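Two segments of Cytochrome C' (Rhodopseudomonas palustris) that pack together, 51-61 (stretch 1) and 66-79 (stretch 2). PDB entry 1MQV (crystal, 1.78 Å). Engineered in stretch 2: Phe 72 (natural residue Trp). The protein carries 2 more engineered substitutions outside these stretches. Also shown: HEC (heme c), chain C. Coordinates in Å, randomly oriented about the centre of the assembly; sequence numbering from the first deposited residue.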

# COMPACT_ATOMS: atom_id res chain seq x y z
N LEU A 51 4.14 1.87 8.01
CA LEU A 51 2.92 1.28 8.58
C LEU A 51 3.05 0.20 9.66
O LEU A 51 2.21 0.14 10.56
N PRO A 52 4.11 -0.66 9.62
CA PRO A 52 4.26 -1.71 10.64
C PRO A 52 4.34 -1.20 12.06
O PRO A 52 4.05 -1.94 12.99
N ALA A 53 4.75 0.05 12.22
CA ALA A 53 4.88 0.61 13.56
C ALA A 53 3.59 1.31 14.04
O ALA A 53 3.56 1.82 15.16
N LEU A 54 2.53 1.27 13.25
CA LEU A 54 1.29 1.99 13.63
C LEU A 54 0.02 1.20 13.95
O LEU A 54 -1.10 1.75 13.88
N PHE A 55 0.15 -0.10 14.26
CA PHE A 55 -1.01 -0.91 14.60
C PHE A 55 -0.83 -1.58 15.97
O PHE A 55 -0.70 -2.79 16.09
N PRO A 56 -0.85 -0.79 17.05
CA PRO A 56 -0.69 -1.36 18.40
C PRO A 56 -1.97 -2.02 18.91
O PRO A 56 -3.07 -1.57 18.60
N ALA A 57 -1.84 -3.09 19.69
CA ALA A 57 -3.03 -3.74 20.24
C ALA A 57 -3.88 -2.78 21.12
O ALA A 57 -5.10 -2.94 21.20
N ASP A 58 -3.26 -1.78 21.75
CA ASP A 58 -4.07 -0.87 22.58
C ASP A 58 -4.94 0.07 21.74
O ASP A 58 -5.61 0.96 22.26
N SER A 59 -4.93 -0.12 20.43
CA SER A 59 -5.77 0.70 19.59
C SER A 59 -6.84 -0.18 18.95
O SER A 59 -7.59 0.26 18.05
N LYS A 60 -6.95 -1.43 19.40
CA LYS A 60 -7.95 -2.33 18.81
C LYS A 60 -9.40 -1.92 19.16
O LYS A 60 -10.36 -2.33 18.51
N THR A 61 -9.54 -1.07 20.16
CA THR A 61 -10.84 -0.58 20.59
C THR A 61 -10.86 0.92 20.28
O THR A 61 -11.43 1.71 21.03
N ALA A 66 -10.92 1.06 10.47
CA ALA A 66 -11.48 -0.06 9.73
C ALA A 66 -10.57 -1.28 9.89
O ALA A 66 -10.78 -2.28 9.25
N ALA A 67 -9.55 -1.16 10.72
CA ALA A 67 -8.66 -2.29 10.97
C ALA A 67 -9.42 -3.35 11.74
O ALA A 67 -10.07 -3.05 12.74
N LEU A 68 -9.34 -4.60 11.29
CA LEU A 68 -10.04 -5.69 11.96
C LEU A 68 -9.24 -6.28 13.12
O LEU A 68 -8.02 -6.30 13.10
N PRO A 69 -9.94 -6.78 14.16
CA PRO A 69 -9.19 -7.35 15.28
C PRO A 69 -8.30 -8.53 14.89
O PRO A 69 -7.32 -8.81 15.59
N LYS A 70 -8.63 -9.19 13.78
CA LYS A 70 -7.88 -10.34 13.29
C LYS A 70 -6.39 -10.02 13.19
O LYS A 70 -5.53 -10.89 13.36
N ILE A 71 -6.08 -8.76 12.94
CA ILE A 71 -4.70 -8.32 12.85
C ILE A 71 -3.86 -8.78 14.03
O ILE A 71 -2.74 -9.27 13.86
N PHE A 72 -4.39 -8.66 15.24
CA PHE A 72 -3.62 -9.02 16.41
C PHE A 72 -3.49 -10.50 16.71
O PHE A 72 -2.74 -10.89 17.62
N GLU A 73 -4.18 -11.32 15.93
CA GLU A 73 -4.11 -12.76 16.09
C GLU A 73 -3.24 -13.34 15.02
O GLU A 73 -3.03 -14.53 15.00
N ASP A 74 -2.78 -12.50 14.10
CA ASP A 74 -1.92 -12.95 13.01
C ASP A 74 -0.99 -11.79 12.68
O ASP A 74 -0.78 -11.47 11.51
N LYS A 75 -0.41 -11.18 13.72
CA LYS A 75 0.40 -9.99 13.51
C LYS A 75 1.62 -10.19 12.64
O LYS A 75 1.94 -9.31 11.87
N ALA A 76 2.31 -11.32 12.78
CA ALA A 76 3.52 -11.56 11.97
C ALA A 76 3.15 -11.56 10.49
O ALA A 76 3.85 -10.97 9.66
N LYS A 77 2.05 -12.23 10.16
CA LYS A 77 1.58 -12.28 8.78
C LYS A 77 1.21 -10.89 8.29
O LYS A 77 1.56 -10.52 7.17
N PHE A 78 0.50 -10.12 9.12
CA PHE A 78 0.08 -8.77 8.74
C PHE A 78 1.32 -7.91 8.48
O PHE A 78 1.41 -7.30 7.41
N ASP A 79 2.29 -7.89 9.43
CA ASP A 79 3.52 -7.11 9.28
C ASP A 79 4.27 -7.48 7.99
O ASP A 79 4.77 -6.63 7.27

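How does the first part of stretch 2 meet both the heme and stretch 1? Ala 66 lies out of reach of stretch 1 and turns its backbone to the cofactor instead: its N donates a hydrogen bond to O1D of HEC at 2.7 Å. One residue on, the CA-to-CB bond of Ala 67 points toward stretch 1, and its CB sits at the edge of the Phe 55 ring, 4.1 Å from Phe 55 CE2. That same ring carbon, Phe 55 CE2, lies 3.6 Å from CMD of HEC, so one end of the ring meets both Ala 67 and the cofactor. Leu 68 (chi1 m, chi2 t) points away, and Lys 70, extended through chi3 in t, stays out of reach.

What do Ile 71 and Phe 72 contribute? Ile 71, with chi1 m and chi2 t, points toward stretch 1 and brings its CD1 to 4.2 Å from Phe 55 CD2, adding a small apolar contact to a buried ring. The engineered Phe 72, a Trp in the natural sequence, makes a much broader contact. Its chi1 is m, and its ring lies against the backbone of the turn that follows Phe 55. Ala 57 covers one face, with its CA 3.9 Å from the centroid of the Phe 72 ring in a CH-pi contact, while Ala 57 CB is 4.0 Å from Phe 72 CD1. At the ring edge, Phe 55 O approaches Phe 72 CE1 to 3.0 Å. Lys 60, whose chi1 is p, also points toward stretch 2 and places its CB 3.7 Å from Phe 72 CE2, so the aliphatic start of a charged side chain helps cover the ring.

How is the polar side of the contact satisfied? After Asp 74, which occupies the N-cap position without a side-chain capping bond, Lys 75 points toward stretch 1 from the beginning of the helix. Its chi1 t and chi2 p carry NZ to within 3.4 Å of Phe 55 O, a weak hydrogen bond. Two waters add bridges beside this direct bond. Water 1 accepts from Lys 75 NZ at 3.0 Å and from Phe 55 N at 2.9 Å, and donates to Pro 52 O at 2.6 Å; water 2 accepts from Lys 75 NZ at 2.6 Å and donates to Phe 55 O at 3.0 Å. One ammonium group thus reaches several backbone atoms of stretch 1.

What closes the contact farther along the helix? Phe 78, buried with chi1 t, directs the edge of its ring toward a face of Phe 55, whose own chi1 is m. The planes meet at 75° with centroids 4.8 Å apart, and Phe 78 CE2 comes within 3.6 Å of Phe 55 CG. Asp 79 (chi1 m) starts sideways, but its end comes nearer to stretch 1: its OD1 makes a long salt bridge of 3.6 Å with Lys 75 NZ, one helical turn back, and lies 4.3 Å from Pro 52 O.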

# COMPACT_ATOMS: atom_id res chain seq x y z
CB LEU A 51 1.96 0.84 7.44
CG LEU A 51 1.38 2.09 6.72
CD1 LEU A 51 0.97 1.81 5.25
CD2 LEU A 51 0.21 2.68 7.54
CB PRO A 52 5.57 -2.37 10.24
CG PRO A 52 5.47 -2.33 8.73
CD PRO A 52 5.05 -0.88 8.51
CB ALA A 53 6.05 1.57 13.60
CB LEU A 54 0.99 3.01 12.54
CG LEU A 54 2.09 3.98 12.22
CD1 LEU A 54 1.61 4.86 11.03
CD2 LEU A 54 2.35 4.88 13.43
CB PHE A 55 -1.27 -2.00 13.52
CG PHE A 55 -1.79 -1.43 12.21
CD1 PHE A 55 -0.91 -0.88 11.27
CD2 PHE A 55 -3.17 -1.40 11.95
CE1 PHE A 55 -1.38 -0.30 10.10
CE2 PHE A 55 -3.66 -0.81 10.76
CZ PHE A 55 -2.75 -0.27 9.84
CB PRO A 56 -0.30 -0.15 19.25
CG PRO A 56 -1.14 0.97 18.62
CD PRO A 56 -1.11 0.67 17.10
CB ALA A 57 -2.61 -4.99 21.03
CB ASP A 58 -3.20 -0.07 23.58
CG ASP A 58 -2.10 0.73 22.92
OD1 ASP A 58 -2.34 1.29 21.84
OD2 ASP A 58 -1.00 0.83 23.50
CB SER A 59 -4.93 1.38 18.52
OG SER A 59 -5.18 0.77 17.28
CB LYS A 60 -7.69 -3.80 19.20
CG LYS A 60 -8.03 -4.20 20.63
CD LYS A 60 -7.83 -5.71 20.84
CE LYS A 60 -6.37 -6.13 20.69
NZ LYS A 60 -6.04 -7.43 21.37
CB THR A 61 -11.03 -0.78 22.11
OG1 THR A 61 -10.11 0.06 22.82
CG2 THR A 61 -10.74 -2.23 22.50
CB ALA A 66 -11.63 0.30 8.25
CB ALA A 67 -7.48 -1.82 11.75
CB LEU A 68 -10.39 -6.80 10.94
CG LEU A 68 -11.26 -6.36 9.75
CD1 LEU A 68 -11.46 -7.54 8.78
CD2 LEU A 68 -12.63 -5.85 10.27
CB PRO A 69 -10.30 -7.76 16.26
CG PRO A 69 -11.40 -6.78 15.96
CD PRO A 69 -11.38 -6.75 14.45
CB LYS A 70 -8.42 -10.76 11.93
CG LYS A 70 -7.78 -12.07 11.37
CD LYS A 70 -8.46 -12.53 10.09
CE LYS A 70 -7.76 -13.76 9.48
NZ LYS A 70 -7.83 -14.96 10.36
CB ILE A 71 -4.65 -6.78 12.79
CG1 ILE A 71 -5.26 -6.34 11.45
CG2 ILE A 71 -3.20 -6.28 13.06
CD1 ILE A 71 -5.50 -4.83 11.32
CB PHE A 72 -4.13 -8.21 17.61
CG PHE A 72 -4.12 -6.74 17.33
CD1 PHE A 72 -2.91 -6.07 17.21
CD2 PHE A 72 -5.29 -6.08 16.98
CE1 PHE A 72 -2.87 -4.77 16.74
CE2 PHE A 72 -5.26 -4.78 16.52
CZ PHE A 72 -4.05 -4.13 16.39
CB GLU A 73 -5.48 -13.41 15.95
CG GLU A 73 -6.39 -13.28 17.16
CD GLU A 73 -7.68 -14.06 16.99
OE1 GLU A 73 -7.62 -15.31 16.92
OE2 GLU A 73 -8.76 -13.43 16.92
CB ASP A 74 -2.77 -13.27 11.80
CG ASP A 74 -2.46 -14.64 11.23
OD1 ASP A 74 -1.28 -15.05 11.30
OD2 ASP A 74 -3.40 -15.29 10.73
CB LYS A 75 0.82 -9.33 14.83
CG LYS A 75 1.28 -7.86 14.66
CD LYS A 75 0.11 -6.95 14.28
CE LYS A 75 0.56 -5.49 14.02
NZ LYS A 75 1.63 -5.00 14.93
CB ALA A 76 4.15 -12.88 12.35
CB LYS A 77 0.38 -13.22 8.67
CG LYS A 77 -0.34 -13.20 7.31
CD LYS A 77 -1.58 -14.10 7.35
CE LYS A 77 -2.41 -13.98 6.09
NZ LYS A 77 -3.71 -14.71 6.26
CB PHE A 78 -0.82 -8.19 9.87
CG PHE A 78 -1.17 -6.73 9.70
CD1 PHE A 78 -2.26 -6.35 8.90
CD2 PHE A 78 -0.50 -5.76 10.43
CE1 PHE A 78 -2.67 -5.02 8.84
CE2 PHE A 78 -0.91 -4.42 10.38
CZ PHE A 78 -2.00 -4.05 9.59
CB ASP A 79 4.50 -7.35 10.43
CG ASP A 79 4.03 -6.77 11.75
OD1 ASP A 79 3.06 -5.97 11.76
OD2 ASP A 79 4.66 -7.10 12.76
FE HEC C . -4.86 -0.49 2.69
CHA HEC C . -6.91 1.34 4.63
CHB HEC C . -5.18 1.82 0.19
CHC HEC C . -2.25 -1.87 1.03
CHD HEC C . -4.15 -2.65 5.40
NA HEC C . -5.89 1.27 2.45
C1A HEC C . -6.68 1.84 3.40
C2A HEC C . -7.22 3.04 2.89
C3A HEC C . -6.77 3.21 1.57
C4A HEC C . -5.91 2.06 1.34
CMA HEC C . -7.01 4.23 0.51
CAA HEC C . -8.22 3.94 3.61
CBA HEC C . -7.46 4.97 4.42
CGA HEC C . -8.41 6.02 5.01
O1A HEC C . -8.48 7.11 4.43
O2A HEC C . -9.07 5.74 6.03
NB HEC C . -3.96 -0.13 1.00
C1B HEC C . -4.28 0.78 0.01
C2B HEC C . -3.51 0.58 -1.24
C3B HEC C . -2.70 -0.46 -1.01
C4B HEC C . -2.95 -0.88 0.40
CMB HEC C . -3.72 1.43 -2.53
CAB HEC C . -1.75 -1.09 -1.92
CBB HEC C . -0.80 -0.38 -2.67
NC HEC C . -3.47 -1.88 3.15
C1C HEC C . -2.45 -2.36 2.32
C2C HEC C . -1.76 -3.44 2.91
C3C HEC C . -2.28 -3.72 4.15
C4C HEC C . -3.38 -2.70 4.27
CMC HEC C . -0.70 -4.34 2.18
CAC HEC C . -2.03 -4.75 5.15
CBC HEC C . -0.70 -5.39 5.14
ND HEC C . -5.40 -0.68 4.64
C1D HEC C . -5.15 -1.64 5.58
C2D HEC C . -5.97 -1.45 6.80
C3D HEC C . -6.73 -0.34 6.54
C4D HEC C . -6.37 0.17 5.22
CMD HEC C . -5.70 -2.24 8.11
CAD HEC C . -7.73 0.33 7.60
CBD HEC C . -6.87 1.43 8.30
CGD HEC C . -7.63 2.00 9.49
O1D HEC C . -8.82 2.27 9.29
O2D HEC C . -7.05 2.16 10.58
O HOH W 1 2.21 -2.09 14.81
O HOH W 2 0.92 -4.85 17.47